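3-hydroxyadipyl-CoA dehydrogenase (PDB 3MOG) catalyses the NAD(+)-dependent oxidation of 3-hydroxyadipyl-CoA to 3-oxoadipyl-CoA in the phenylacetate degradation pathway. Local coordinates at residues C[8-13]-C[19-24]; C[202-207]-C[452-457]; C[436-441]-C[464-469]. One frame throughout, in Å; residues are numbered along the deposited sequence.

Interaction 1: residues C[8-13]-C[19-24]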
ATOM      1  N   VAL C   8      20.971 -18.464  35.520  1.00 44.09           N
ATOM      2  CA  VAL C   8      20.198 -17.676  34.574  1.00 45.63           C
ATOM      3  C   VAL C   8      20.093 -16.234  35.083  1.00 50.73           C
ATOM      4  O   VAL C   8      19.816 -16.009  36.256  1.00 45.33           O
ATOM      5  CB  VAL C   8      18.775 -18.272  34.378  1.00 47.11           C
ATOM      6  CG1 VAL C   8      17.947 -17.431  33.408  1.00 43.24           C
ATOM      7  CG2 VAL C   8      18.867 -19.727  33.897  1.00 41.81           C
ATOM      8  N   ALA C   9      20.342 -15.275  34.196  1.00 49.30           N
ATOM      9  CA  ALA C   9      20.126 -13.872  34.491  1.00 49.46           C
ATOM     10  C   ALA C   9      18.878 -13.403  33.778  1.00 47.34           C
ATOM     11  O   ALA C   9      18.703 -13.657  32.593  1.00 47.46           O
ATOM     12  CB  ALA C   9      21.317 -13.040  34.046  1.00 52.22           C
ATOM     13  N   VAL C  10      18.015 -12.719  34.512  1.00 45.45           N
ATOM     14  CA  VAL C  10      16.815 -12.135  33.965  1.00 45.35           C
ATOM     15  C   VAL C  10      16.948 -10.611  34.128  1.00 51.41           C
ATOM     16  O   VAL C  10      17.182 -10.111  35.241  1.00 45.94           O
ATOM     17  CB  VAL C  10      15.557 -12.654  34.701  1.00 41.93           C
ATOM     18  CG1 VAL C  10      14.328 -11.896  34.253  1.00 42.92           C
ATOM     19  CG2 VAL C  10      15.363 -14.154  34.492  1.00 41.15           C
ATOM     20  N   ILE C  11      16.832  -9.878  33.027  1.00 49.86           N
ATOM     21  CA  ILE C  11      16.969  -8.423  33.074  1.00 51.59           C
ATOM     22  C   ILE C  11      15.609  -7.756  32.995  1.00 54.40           C
ATOM     23  O   ILE C  11      14.916  -7.856  31.978  1.00 54.78           O
ATOM     24  CB  ILE C  11      17.851  -7.892  31.941  1.00 52.47           C
ATOM     25  CG1 ILE C  11      19.217  -8.569  31.958  1.00 57.39           C
ATOM     26  CG2 ILE C  11      17.994  -6.356  32.038  1.00 52.22           C
ATOM     27  CD1 ILE C  11      20.183  -8.002  30.926  1.00 61.27           C
ATOM     28  N   GLY C  12      15.231  -7.080  34.073  1.00 57.27           N
ATOM     29  CA  GLY C  12      13.954  -6.390  34.139  1.00 57.16           C
ATOM     30  C   GLY C  12      13.149  -6.906  35.303  1.00 61.82           C
ATOM     31  O   GLY C  12      13.194  -8.093  35.605  1.00 67.96           O
ATOM     32  N   SER C  13      12.404  -6.009  35.948  1.00 62.65           N
ATOM     33  CA  SER C  13      11.625  -6.329  37.140  1.00 60.52           C
ATOM     34  C   SER C  13      10.116  -6.194  36.929  1.00 63.07           C
ATOM     35  O   SER C  13       9.346  -6.288  37.892  1.00 65.71           O
ATOM     36  CB  SER C  13      12.065  -5.432  38.305  1.00 63.75           C
ATOM     37  OG  SER C  13      11.790  -4.064  38.027  1.00 61.12           O
ATOM     38  N   GLY C  19       8.060 -12.939  36.188  1.00 42.17           N
ATOM     39  CA  GLY C  19       7.438 -14.198  35.835  1.00 41.52           C
ATOM     40  C   GLY C  19       8.420 -15.162  35.212  1.00 42.46           C
ATOM     41  O   GLY C  19       8.346 -16.369  35.447  1.00 45.00           O
ATOM     42  N   ILE C  20       9.352 -14.636  34.424  1.00 40.97           N
ATOM     43  CA  ILE C  20      10.380 -15.478  33.817  1.00 40.25           C
ATOM     44  C   ILE C  20      11.345 -15.999  34.896  1.00 46.03           C
ATOM     45  O   ILE C  20      11.700 -17.199  34.912  1.00 46.58           O
ATOM     46  CB  ILE C  20      11.101 -14.768  32.637  1.00 41.98           C
ATOM     47  CG1 ILE C  20      10.143 -14.634  31.441  1.00 46.43           C
ATOM     48  CG2 ILE C  20      12.360 -15.540  32.206  1.00 33.15           C
ATOM     49  CD1 ILE C  20      10.472 -13.439  30.476  1.00 34.89           C
ATOM     50  N   ALA C  21      11.716 -15.103  35.813  1.00 41.89           N
ATOM     51  CA  ALA C  21      12.578 -15.426  36.954  1.00 42.88           C
ATOM     52  C   ALA C  21      11.980 -16.540  37.816  1.00 43.96           C
ATOM     53  O   ALA C  21      12.687 -17.471  38.213  1.00 48.59           O
ATOM     54  CB  ALA C  21      12.857 -14.150  37.807  1.00 41.77           C
ATOM     55  N   GLU C  22      10.677 -16.441  38.076  1.00 48.61           N
ATOM     56  CA  GLU C  22       9.929 -17.453  38.826  1.00 50.67           C
ATOM     57  C   GLU C  22      10.013 -18.843  38.184  1.00 53.98           C
ATOM     58  O   GLU C  22      10.251 -19.828  38.885  1.00 56.23           O
ATOM     59  CB  GLU C  22       8.468 -17.027  38.979  1.00 52.34           C
ATOM     60  CG  GLU C  22       7.596 -18.009  39.775  1.00 54.49           C
ATOM     61  CD  GLU C  22       6.134 -17.605  39.797  1.00 53.89           C
ATOM     62  OE1 GLU C  22       5.281 -18.506  39.909  1.00 59.95           O
ATOM     63  OE2 GLU C  22       5.832 -16.391  39.693  1.00 54.98           O
ATOM     64  N   VAL C  23       9.867 -18.902  36.859  1.00 53.12           N
ATOM     65  CA  VAL C  23       9.951 -20.159  36.106  1.00 46.64           C
ATOM     66  C   VAL C  23      11.335 -20.770  36.209  1.00 50.54           C
ATOM     67  O   VAL C  23      11.471 -21.961  36.521  1.00 51.66           O
ATOM     68  CB  VAL C  23       9.588 -19.963  34.614  1.00 50.28           C
ATOM     69  CG1 VAL C  23       9.878 -21.224  33.798  1.00 41.43           C
ATOM     70  CG2 VAL C  23       8.126 -19.558  34.475  1.00 49.54           C
ATOM     71  N   ALA C  24      12.356 -19.952  35.958  1.00 48.05           N
ATOM     72  CA  ALA C  24      13.738 -20.414  36.005  1.00 46.51           C
ATOM     73  C   ALA C  24      14.128 -20.892  37.413  1.00 48.53           C
ATOM     74  O   ALA C  24      14.658 -21.988  37.550  1.00 47.73           O
ATOM     75  CB  ALA C  24      14.710 -19.349  35.462  1.00 41.89           C
TER
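V10 meets I20 and A21 with one methyl, CG2. That methyl lies 4.0 Å from I20 CG2. It also lies 3.9 Å from A21 CA, so it rests against the helix backbone as much as against a side chain. The A21 methyl comes alongside: its CB is 4.2 Å from V10 CG2. The valine torsion explains this division. V10 CG1 is anti to the backbone N (chi1 172°), which leaves CG2 beside the N and turned to the helix. On I20 the touching atom is the short branch, CG2, which stands anti to the backbone N. Two residues before V10, V8 puts CG1 against the CB of A24 at 4.3 Å, methyl to methyl. CB points toward the opposite segment in V8, V10, I20 and A24. The methyls meet without any hydrogen bond between the segments, and all five touching residues are buried.

Strand 8-11 and helix 15-26 open a Rossmann-type beta-alpha-beta unit that continues into strand 31-34. The short segments run nearly antiparallel, at 168°, with axes 8.7 Å apart. A21 and A24 present only methyls, and the strand valines reach them across this spacing. Strand and helix are joined by a glycine-rich turn that begins at G12. The turn fits the GxGxxG pattern of dinucleotide-binding folds and is consistent with NAD binding by this domain. G12 has a positive phi, and a CB there would run into the carbonyl O of I11.

A21 and A24 also pack on V31, and I20 on I89. The helix therefore lies across strand 8-11 and also reaches strands 31-34 and 87-90, its neighbours on either side.

Interaction 2: residues C[202-207]-C[452-457]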
ATOM      1  N   ALA C 202     -13.446  -9.159  12.630  1.00 39.68           N
ATOM      2  CA  ALA C 202     -14.434  -8.560  13.540  1.00 38.85           C
ATOM      3  C   ALA C 202     -14.592  -7.034  13.392  1.00 43.65           C
ATOM      4  O   ALA C 202     -15.714  -6.533  13.312  1.00 45.00           O
ATOM      5  CB  ALA C 202     -14.068  -8.877  14.928  1.00 36.32           C
ATOM      6  N   TRP C 203     -13.485  -6.295  13.372  1.00 44.10           N
ATOM      7  CA  TRP C 203     -13.552  -4.846  13.104  1.00 42.00           C
ATOM      8  C   TRP C 203     -14.242  -4.495  11.780  1.00 43.25           C
ATOM      9  O   TRP C 203     -15.017  -3.530  11.716  1.00 48.21           O
ATOM     10  CB  TRP C 203     -12.167  -4.220  13.150  1.00 40.28           C
ATOM     11  CG  TRP C 203     -11.512  -4.300  14.508  1.00 49.09           C
ATOM     12  CD1 TRP C 203     -10.339  -4.931  14.818  1.00 48.81           C
ATOM     13  CD2 TRP C 203     -11.986  -3.712  15.729  1.00 53.35           C
ATOM     14  NE1 TRP C 203     -10.056  -4.783  16.159  1.00 50.94           N
ATOM     15  CE2 TRP C 203     -11.052  -4.044  16.742  1.00 55.27           C
ATOM     16  CE3 TRP C 203     -13.105  -2.933  16.067  1.00 56.24           C
ATOM     17  CZ2 TRP C 203     -11.208  -3.631  18.071  1.00 51.81           C
ATOM     18  CZ3 TRP C 203     -13.258  -2.523  17.394  1.00 55.88           C
ATOM     19  CH2 TRP C 203     -12.307  -2.868  18.373  1.00 43.81           C
ATOM     20  N   ARG C 204     -13.981  -5.284  10.738  1.00 43.23           N
ATOM     21  CA  ARG C 204     -14.632  -5.071   9.448  1.00 47.02           C
ATOM     22  C   ARG C 204     -16.133  -5.329   9.518  1.00 46.65           C
ATOM     23  O   ARG C 204     -16.924  -4.555   8.969  1.00 46.02           O
ATOM     24  CB  ARG C 204     -14.001  -5.932   8.368  1.00 47.41           C
ATOM     25  CG  ARG C 204     -12.841  -5.242   7.688  1.00 54.62           C
ATOM     26  CD  ARG C 204     -12.328  -6.107   6.596  1.00 58.57           C
ATOM     27  NE  ARG C 204     -13.165  -6.061   5.403  1.00 50.57           N
ATOM     28  CZ  ARG C 204     -12.710  -5.703   4.210  1.00 52.76           C
ATOM     29  NH1 ARG C 204     -11.436  -5.347   4.075  1.00 49.24           N
ATOM     30  NH2 ARG C 204     -13.518  -5.699   3.157  1.00 47.12           N
ATOM     31  N   ALA C 205     -16.509  -6.401  10.212  1.00 44.12           N
ATOM     32  CA  ALA C 205     -17.912  -6.739  10.437  1.00 50.08           C
ATOM     33  C   ALA C 205     -18.583  -5.610  11.229  1.00 47.46           C
ATOM     34  O   ALA C 205     -19.634  -5.117  10.837  1.00 45.59           O
ATOM     35  CB  ALA C 205     -18.028  -8.089  11.171  1.00 44.04           C
ATOM     36  N   LEU C 206     -17.919  -5.178  12.299  1.00 48.35           N
ATOM     37  CA  LEU C 206     -18.361  -4.049  13.123  1.00 54.31           C
ATOM     38  C   LEU C 206     -18.532  -2.735  12.356  1.00 59.77           C
ATOM     39  O   LEU C 206     -19.527  -2.043  12.557  1.00 62.53           O
ATOM     40  CB  LEU C 206     -17.399  -3.845  14.287  1.00 53.36           C
ATOM     41  CG  LEU C 206     -17.894  -3.164  15.554  1.00 58.27           C
ATOM     42  CD1 LEU C 206     -19.358  -3.503  15.855  1.00 58.10           C
ATOM     43  CD2 LEU C 206     -16.999  -3.610  16.683  1.00 56.01           C
ATOM     44  N   GLU C 207     -17.588  -2.417  11.463  1.00 56.18           N
ATOM     45  CA  GLU C 207     -17.633  -1.169  10.688  1.00 52.22           C
ATOM     46  C   GLU C 207     -18.781  -1.188   9.696  1.00 50.66           C
ATOM     47  O   GLU C 207     -19.300  -0.137   9.329  1.00 57.70           O
ATOM     48  CB  GLU C 207     -16.300  -0.924   9.951  1.00 55.22           C
ATOM     49  CG  GLU C 207     -16.111   0.492   9.373  1.00 61.70           C
ATOM     50  CD  GLU C 207     -14.683   0.787   8.902  1.00 60.90           C
ATOM     51  OE1 GLU C 207     -13.853  -0.141   8.854  1.00 66.29           O
ATOM     52  OE2 GLU C 207     -14.383   1.958   8.585  1.00 58.66           O
ATOM     53  N   TYR C 452     -15.166  -8.467  -3.018  1.00 44.07           N
ATOM     54  CA  TYR C 452     -14.527  -7.247  -2.543  1.00 45.29           C
ATOM     55  C   TYR C 452     -13.465  -6.664  -3.476  1.00 42.19           C
ATOM     56  O   TYR C 452     -13.165  -5.485  -3.373  1.00 41.31           O
ATOM     57  CB  TYR C 452     -13.933  -7.468  -1.155  1.00 38.67           C
ATOM     58  CG  TYR C 452     -14.991  -7.686  -0.123  1.00 36.35           C
ATOM     59  CD1 TYR C 452     -15.777  -6.622   0.324  1.00 33.19           C
ATOM     60  CD2 TYR C 452     -15.232  -8.964   0.392  1.00 33.79           C
ATOM     61  CE1 TYR C 452     -16.771  -6.819   1.247  1.00 37.52           C
ATOM     62  CE2 TYR C 452     -16.217  -9.176   1.326  1.00 39.70           C
ATOM     63  CZ  TYR C 452     -16.988  -8.103   1.750  1.00 47.34           C
ATOM     64  OH  TYR C 452     -17.955  -8.310   2.698  1.00 39.34           O
ATOM     65  N   GLY C 453     -12.901  -7.489  -4.361  1.00 42.61           N
ATOM     66  CA  GLY C 453     -11.820  -7.061  -5.277  1.00 42.93           C
ATOM     67  C   GLY C 453     -10.584  -6.612  -4.519  1.00 46.31           C
ATOM     68  O   GLY C 453      -9.853  -5.726  -4.959  1.00 42.53           O
ATOM     69  N   GLU C 454     -10.374  -7.215  -3.356  1.00 43.80           N
ATOM     70  CA  GLU C 454      -9.282  -6.846  -2.477  1.00 42.92           C
ATOM     71  C   GLU C 454      -8.228  -7.932  -2.480  1.00 43.47           C
ATOM     72  O   GLU C 454      -8.539  -9.114  -2.375  1.00 42.88           O
ATOM     73  CB  GLU C 454      -9.781  -6.647  -1.051  1.00 40.80           C
ATOM     74  CG  GLU C 454     -10.595  -5.368  -0.850  1.00 38.98           C
ATOM     75  CD  GLU C 454     -11.208  -5.296   0.531  1.00 39.52           C
ATOM     76  OE1 GLU C 454     -10.502  -5.566   1.528  1.00 42.29           O
ATOM     77  OE2 GLU C 454     -12.400  -4.966   0.621  1.00 43.51           O
ATOM     78  N   GLU C 455      -6.985  -7.496  -2.609  1.00 37.07           N
ATOM     79  CA  GLU C 455      -5.799  -8.322  -2.444  1.00 42.15           C
ATOM     80  C   GLU C 455      -5.782  -8.981  -1.061  1.00 42.48           C
ATOM     81  O   GLU C 455      -5.235 -10.038  -0.891  1.00 44.92           O
ATOM     82  CB  GLU C 455      -4.568  -7.434  -2.651  1.00 39.90           C
ATOM     83  CG  GLU C 455      -3.262  -8.033  -2.272  1.00 52.84           C
ATOM     84  CD  GLU C 455      -2.108  -7.546  -3.112  1.00 58.37           C
ATOM     85  OE1 GLU C 455      -0.981  -8.028  -2.868  1.00 63.67           O
ATOM     86  OE2 GLU C 455      -2.316  -6.709  -4.013  1.00 49.87           O
ATOM     87  N   ARG C 456      -6.427  -8.359  -0.085  1.00 43.24           N
ATOM     88  CA  ARG C 456      -6.577  -8.903   1.250  1.00 41.25           C
ATOM     89  C   ARG C 456      -7.160 -10.340   1.282  1.00 43.07           C
ATOM     90  O   ARG C 456      -6.756 -11.162   2.097  1.00 43.23           O
ATOM     91  CB  ARG C 456      -7.479  -7.937   2.032  1.00 45.43           C
ATOM     92  CG  ARG C 456      -7.802  -8.370   3.430  1.00 47.58           C
ATOM     93  CD  ARG C 456      -8.757  -7.417   4.102  1.00 53.62           C
ATOM     94  NE  ARG C 456      -9.242  -8.009   5.339  1.00 54.62           N
ATOM     95  CZ  ARG C 456      -8.588  -7.991   6.492  1.00 50.45           C
ATOM     96  NH1 ARG C 456      -7.412  -7.386   6.587  1.00 54.97           N
ATOM     97  NH2 ARG C 456      -9.117  -8.579   7.556  1.00 51.82           N
ATOM     98  N   TYR C 457      -8.103 -10.633   0.390  1.00 41.15           N
ATOM     99  CA  TYR C 457      -8.758 -11.931   0.388  1.00 47.46           C
ATOM    100  C   TYR C 457      -8.138 -12.941  -0.592  1.00 48.02           C
ATOM    101  O   TYR C 457      -8.718 -13.997  -0.817  1.00 49.77           O
ATOM    102  CB  TYR C 457     -10.294 -11.785   0.235  1.00 40.58           C
ATOM    103  CG  TYR C 457     -10.861 -11.054   1.408  1.00 45.34           C
ATOM    104  CD1 TYR C 457     -10.986 -11.682   2.642  1.00 42.61           C
ATOM    105  CD2 TYR C 457     -11.204  -9.704   1.315  1.00 42.41           C
ATOM    106  CE1 TYR C 457     -11.453 -10.994   3.746  1.00 42.36           C
ATOM    107  CE2 TYR C 457     -11.683  -9.014   2.408  1.00 40.49           C
ATOM    108  CZ  TYR C 457     -11.797  -9.654   3.621  1.00 41.91           C
ATOM    109  OH  TYR C 457     -12.262  -8.958   4.713  1.00 41.48           O
TER
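Y452 offers R204 a ring face. R204 NH2 stands over it, offset toward the rim and 3.7 Å from Y452 CD1. The cation-pi attraction is weak at most, since R204 CZ is 5.2 Å from the ring centroid. The Y452 hydroxyl bonds to R392. G453 leaves the helix with positive phi, and E454 follows. It meets R204 end-on in a two-pronged salt bridge. R204 NH2 to E454 OE2 is 2.9 Å and nearly straight at 176°. R204 NH1 to E454 OE1 is 2.7 Å and more bent, on the syn lone pair of the oxygen. The bend at chi3 (78°) sets the guanidinium for this grip.

The bridge joins two regions of the 3-hydroxyacyl-CoA dehydrogenase C-terminal domain family, which occurs twice in this chain. It ties helix 196-207 of the first to the turn after helix 438-452 in the second.

R456 and R204 pass alongside, running opposite ways. R456 NE is 3.7 Å from R204 NH1, a repulsion probably eased by E454 and by E201, which pairs with R456. Y457 OH lies over one face of the R204 guanidinium, 3.1 Å from R204 NE but too poorly angled for a hydrogen bond. It hydrogen-bonds to R392 and E201.

Interaction 3: residues C[436-441]-C[464-469]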
ATOM      1  N   LEU C 436     -11.371 -29.068   7.610  1.00 52.13           N
ATOM      2  CA  LEU C 436     -12.455 -28.336   6.974  1.00 49.94           C
ATOM      3  C   LEU C 436     -12.443 -28.523   5.461  1.00 48.63           C
ATOM      4  O   LEU C 436     -13.468 -28.387   4.816  1.00 43.62           O
ATOM      5  CB  LEU C 436     -12.418 -26.861   7.357  1.00 47.04           C
ATOM      6  CG  LEU C 436     -12.680 -26.520   8.829  1.00 51.43           C
ATOM      7  CD1 LEU C 436     -12.513 -25.026   9.020  1.00 47.88           C
ATOM      8  CD2 LEU C 436     -14.062 -27.008   9.363  1.00 43.18           C
ATOM      9  N   GLY C 437     -11.284 -28.883   4.916  1.00 44.21           N
ATOM     10  CA  GLY C 437     -11.154 -29.133   3.505  1.00 33.73           C
ATOM     11  C   GLY C 437     -10.507 -27.953   2.810  1.00 43.26           C
ATOM     12  O   GLY C 437     -11.037 -26.839   2.848  1.00 40.15           O
ATOM     13  N   TRP C 438      -9.364 -28.204   2.177  1.00 35.63           N
ATOM     14  CA  TRP C 438      -8.630 -27.172   1.436  1.00 42.37           C
ATOM     15  C   TRP C 438      -9.366 -26.535   0.252  1.00 45.15           C
ATOM     16  O   TRP C 438      -9.265 -25.325   0.035  1.00 43.19           O
ATOM     17  CB  TRP C 438      -7.260 -27.702   1.001  1.00 37.87           C
ATOM     18  CG  TRP C 438      -6.412 -28.169   2.164  1.00 43.67           C
ATOM     19  CD1 TRP C 438      -6.038 -29.462   2.442  1.00 47.36           C
ATOM     20  CD2 TRP C 438      -5.858 -27.362   3.219  1.00 44.96           C
ATOM     21  NE1 TRP C 438      -5.282 -29.502   3.589  1.00 45.62           N
ATOM     22  CE2 TRP C 438      -5.143 -28.232   4.079  1.00 51.79           C
ATOM     23  CE3 TRP C 438      -5.883 -25.992   3.513  1.00 46.05           C
ATOM     24  CZ2 TRP C 438      -4.460 -27.775   5.211  1.00 50.83           C
ATOM     25  CZ3 TRP C 438      -5.205 -25.542   4.640  1.00 43.75           C
ATOM     26  CH2 TRP C 438      -4.511 -26.435   5.477  1.00 48.87           C
ATOM     27  N   GLN C 439     -10.122 -27.340  -0.495  1.00 42.30           N
ATOM     28  CA  GLN C 439     -10.877 -26.829  -1.624  1.00 46.04           C
ATOM     29  C   GLN C 439     -12.010 -25.941  -1.158  1.00 44.51           C
ATOM     30  O   GLN C 439     -12.350 -24.963  -1.822  1.00 47.29           O
ATOM     31  CB  GLN C 439     -11.438 -27.962  -2.473  1.00 42.17           C
ATOM     32  CG  GLN C 439     -10.402 -28.696  -3.270  1.00 52.88           C
ATOM     33  CD  GLN C 439     -10.942 -29.992  -3.812  1.00 57.98           C
ATOM     34  OE1 GLN C 439     -11.327 -30.069  -4.974  1.00 54.50           O
ATOM     35  NE2 GLN C 439     -11.009 -31.013  -2.960  1.00 54.78           N
ATOM     36  N   ARG C 440     -12.579 -26.297  -0.011  1.00 42.71           N
ATOM     37  CA  ARG C 440     -13.643 -25.531   0.607  1.00 42.69           C
ATOM     38  C   ARG C 440     -13.167 -24.154   1.084  1.00 41.36           C
ATOM     39  O   ARG C 440     -13.859 -23.157   0.882  1.00 45.93           O
ATOM     40  CB  ARG C 440     -14.237 -26.318   1.779  1.00 42.68           C
ATOM     41  CG  ARG C 440     -15.477 -25.671   2.367  1.00 44.74           C
ATOM     42  CD  ARG C 440     -16.156 -26.565   3.375  1.00 38.44           C
ATOM     43  NE  ARG C 440     -17.322 -25.874   3.908  1.00 46.39           N
ATOM     44  CZ  ARG C 440     -18.199 -26.418   4.744  1.00 54.88           C
ATOM     45  NH1 ARG C 440     -19.210 -25.682   5.177  1.00 42.07           N
ATOM     46  NH2 ARG C 440     -18.055 -27.680   5.167  1.00 45.25           N
ATOM     47  N   ILE C 441     -12.005 -24.113   1.727  1.00 41.70           N
ATOM     48  CA  ILE C 441     -11.410 -22.847   2.169  1.00 46.77           C
ATOM     49  C   ILE C 441     -11.035 -22.006   0.957  1.00 42.70           C
ATOM     50  O   ILE C 441     -11.317 -20.807   0.917  1.00 48.97           O
ATOM     51  CB  ILE C 441     -10.168 -23.065   3.083  1.00 42.09           C
ATOM     52  CG1 ILE C 441     -10.561 -23.820   4.360  1.00 38.55           C
ATOM     53  CG2 ILE C 441      -9.473 -21.730   3.416  1.00 34.55           C
ATOM     54  CD1 ILE C 441     -11.710 -23.197   5.121  1.00 48.48           C
ATOM     55  N   ARG C 464      -3.716 -22.786  -2.782  1.00 35.83           N
ATOM     56  CA  ARG C 464      -4.030 -23.357  -4.119  1.00 42.33           C
ATOM     57  C   ARG C 464      -3.346 -24.710  -4.298  1.00 45.22           C
ATOM     58  O   ARG C 464      -3.959 -25.661  -4.785  1.00 47.93           O
ATOM     59  CB  ARG C 464      -3.632 -22.437  -5.289  1.00 39.11           C
ATOM     60  CG  ARG C 464      -4.191 -21.003  -5.204  1.00 43.32           C
ATOM     61  CD  ARG C 464      -4.055 -20.272  -6.539  1.00 36.14           C
ATOM     62  NE  ARG C 464      -4.689 -18.961  -6.485  1.00 47.67           N
ATOM     63  CZ  ARG C 464      -5.976 -18.722  -6.718  1.00 51.11           C
ATOM     64  NH1 ARG C 464      -6.808 -19.705  -7.054  1.00 50.77           N
ATOM     65  NH2 ARG C 464      -6.430 -17.482  -6.636  1.00 50.78           N
ATOM     66  N   GLN C 465      -2.080 -24.771  -3.882  1.00 47.56           N
ATOM     67  CA  GLN C 465      -1.263 -25.975  -3.936  1.00 47.46           C
ATOM     68  C   GLN C 465      -1.897 -27.113  -3.145  1.00 46.26           C
ATOM     69  O   GLN C 465      -1.943 -28.249  -3.628  1.00 46.61           O
ATOM     70  CB  GLN C 465       0.149 -25.665  -3.430  1.00 47.19           C
ATOM     71  CG  GLN C 465       1.140 -26.837  -3.359  1.00 62.42           C
ATOM     72  CD  GLN C 465       2.576 -26.375  -3.026  1.00 82.13           C
ATOM     73  OE1 GLN C 465       3.342 -27.095  -2.362  1.00 79.15           O
ATOM     74  NE2 GLN C 465       2.937 -25.165  -3.481  1.00 71.28           N
ATOM     75  N   ARG C 466      -2.408 -26.811  -1.953  1.00 42.76           N
ATOM     76  CA  ARG C 466      -3.032 -27.851  -1.132  1.00 48.39           C
ATOM     77  C   ARG C 466      -4.431 -28.261  -1.593  1.00 52.33           C
ATOM     78  O   ARG C 466      -4.830 -29.414  -1.400  1.00 49.85           O
ATOM     79  CB  ARG C 466      -3.015 -27.493   0.353  1.00 49.43           C
ATOM     80  CG  ARG C 466      -1.630 -27.656   0.953  1.00 47.31           C
ATOM     81  CD  ARG C 466      -1.689 -27.764   2.449  1.00 53.36           C
ATOM     82  NE  ARG C 466      -0.355 -27.984   2.979  1.00 55.70           N
ATOM     83  CZ  ARG C 466      -0.036 -28.049   4.267  1.00 61.70           C
ATOM     84  NH1 ARG C 466      -0.958 -27.899   5.213  1.00 59.26           N
ATOM     85  NH2 ARG C 466       1.229 -28.258   4.604  1.00 62.56           N
ATOM     86  N   ALA C 467      -5.157 -27.328  -2.212  1.00 46.27           N
ATOM     87  CA  ALA C 467      -6.462 -27.624  -2.792  1.00 48.72           C
ATOM     88  C   ALA C 467      -6.312 -28.572  -3.971  1.00 48.18           C
ATOM     89  O   ALA C 467      -7.076 -29.531  -4.096  1.00 50.33           O
ATOM     90  CB  ALA C 467      -7.159 -26.359  -3.227  1.00 44.64           C
ATOM     91  N   LEU C 468      -5.319 -28.300  -4.815  1.00 46.27           N
ATOM     92  CA  LEU C 468      -4.973 -29.175  -5.936  1.00 52.34           C
ATOM     93  C   LEU C 468      -4.584 -30.590  -5.522  1.00 53.62           C
ATOM     94  O   LEU C 468      -4.971 -31.537  -6.198  1.00 60.34           O
ATOM     95  CB  LEU C 468      -3.872 -28.562  -6.802  1.00 45.16           C
ATOM     96  CG  LEU C 468      -4.378 -27.557  -7.837  1.00 60.02           C
ATOM     97  CD1 LEU C 468      -3.273 -26.643  -8.327  1.00 58.68           C
ATOM     98  CD2 LEU C 468      -5.037 -28.279  -9.013  1.00 67.78           C
ATOM     99  N   LEU C 469      -3.839 -30.729  -4.424  1.00 56.35           N
ATOM    100  CA  LEU C 469      -3.447 -32.054  -3.927  1.00 56.23           C
ATOM    101  C   LEU C 469      -4.662 -32.811  -3.402  1.00 61.23           C
ATOM    102  O   LEU C 469      -4.814 -34.004  -3.674  1.00 63.65           O
ATOM    103  CB  LEU C 469      -2.340 -31.965  -2.863  1.00 61.01           C
ATOM    104  CG  LEU C 469      -0.930 -31.550  -3.334  1.00 66.80           C
ATOM    105  CD1 LEU C 469      -0.112 -30.907  -2.200  1.00 56.95           C
ATOM    106  CD2 LEU C 469      -0.168 -32.740  -3.944  1.00 66.09           C
TER
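The side chains of W438 and R466 run alongside in the same direction, where helix 438-452 packs against helix 461-473 near the C-terminal end of the all-helical second 3-hydroxyacyl-CoA dehydrogenase C-terminal domain. The arginine chain runs across one face of the indole. Its CB sits 4.0 Å from the centroid of the five-membered ring of W438, 14° off the normal, a CH-pi contact. Further out, R466 CD is 3.8 Å from W438 CE2, over the same face and toward the rim. The chain can follow the ring because it is extended from CG to NE.

The guanidinium is not stacked on the indole. Its plane is turned 75° from the ring, and W438 CZ2 meets it at the edge. The charge is paired with E412. With an alanine in place of W438, the aliphatic part of R466 would probably lose its aromatic surface and a gap would open between the helices.

The CA atoms come nearest at Q439 and A467, 4.6 Å apart, where A467 has only a methyl. The CB of W438 is 4.4 Å from the CB of A467. Q439 lies at the margin and sends its amide NE2 to E470, which also bonds to the backbone N of W438. Q439 CG rests 3.5 Å from A467 O.

Interaction 1 comes first along the chain and lies in the N-terminal NAD-binding domain, on its eight-stranded mixed sheet. Interactions 2 and 3 lie on the opposite side of the chain's centre. Their centres are 41 and 44 Å from that of interaction 1. They are closer to each other, with centres 22 Å and nearest atoms about 7 Å apart. Their segments alternate in sequence. Helix 438-452 connects them: it starts in interaction 3 and ends in interaction 2. Interaction 3 is internal to the second C-terminal-type domain, whereas interaction 2 joins it to the first. Two other subunits reach interaction 2, one reaches interaction 3 and none touches interaction 1, so the C-terminal part lies at the trimer interface.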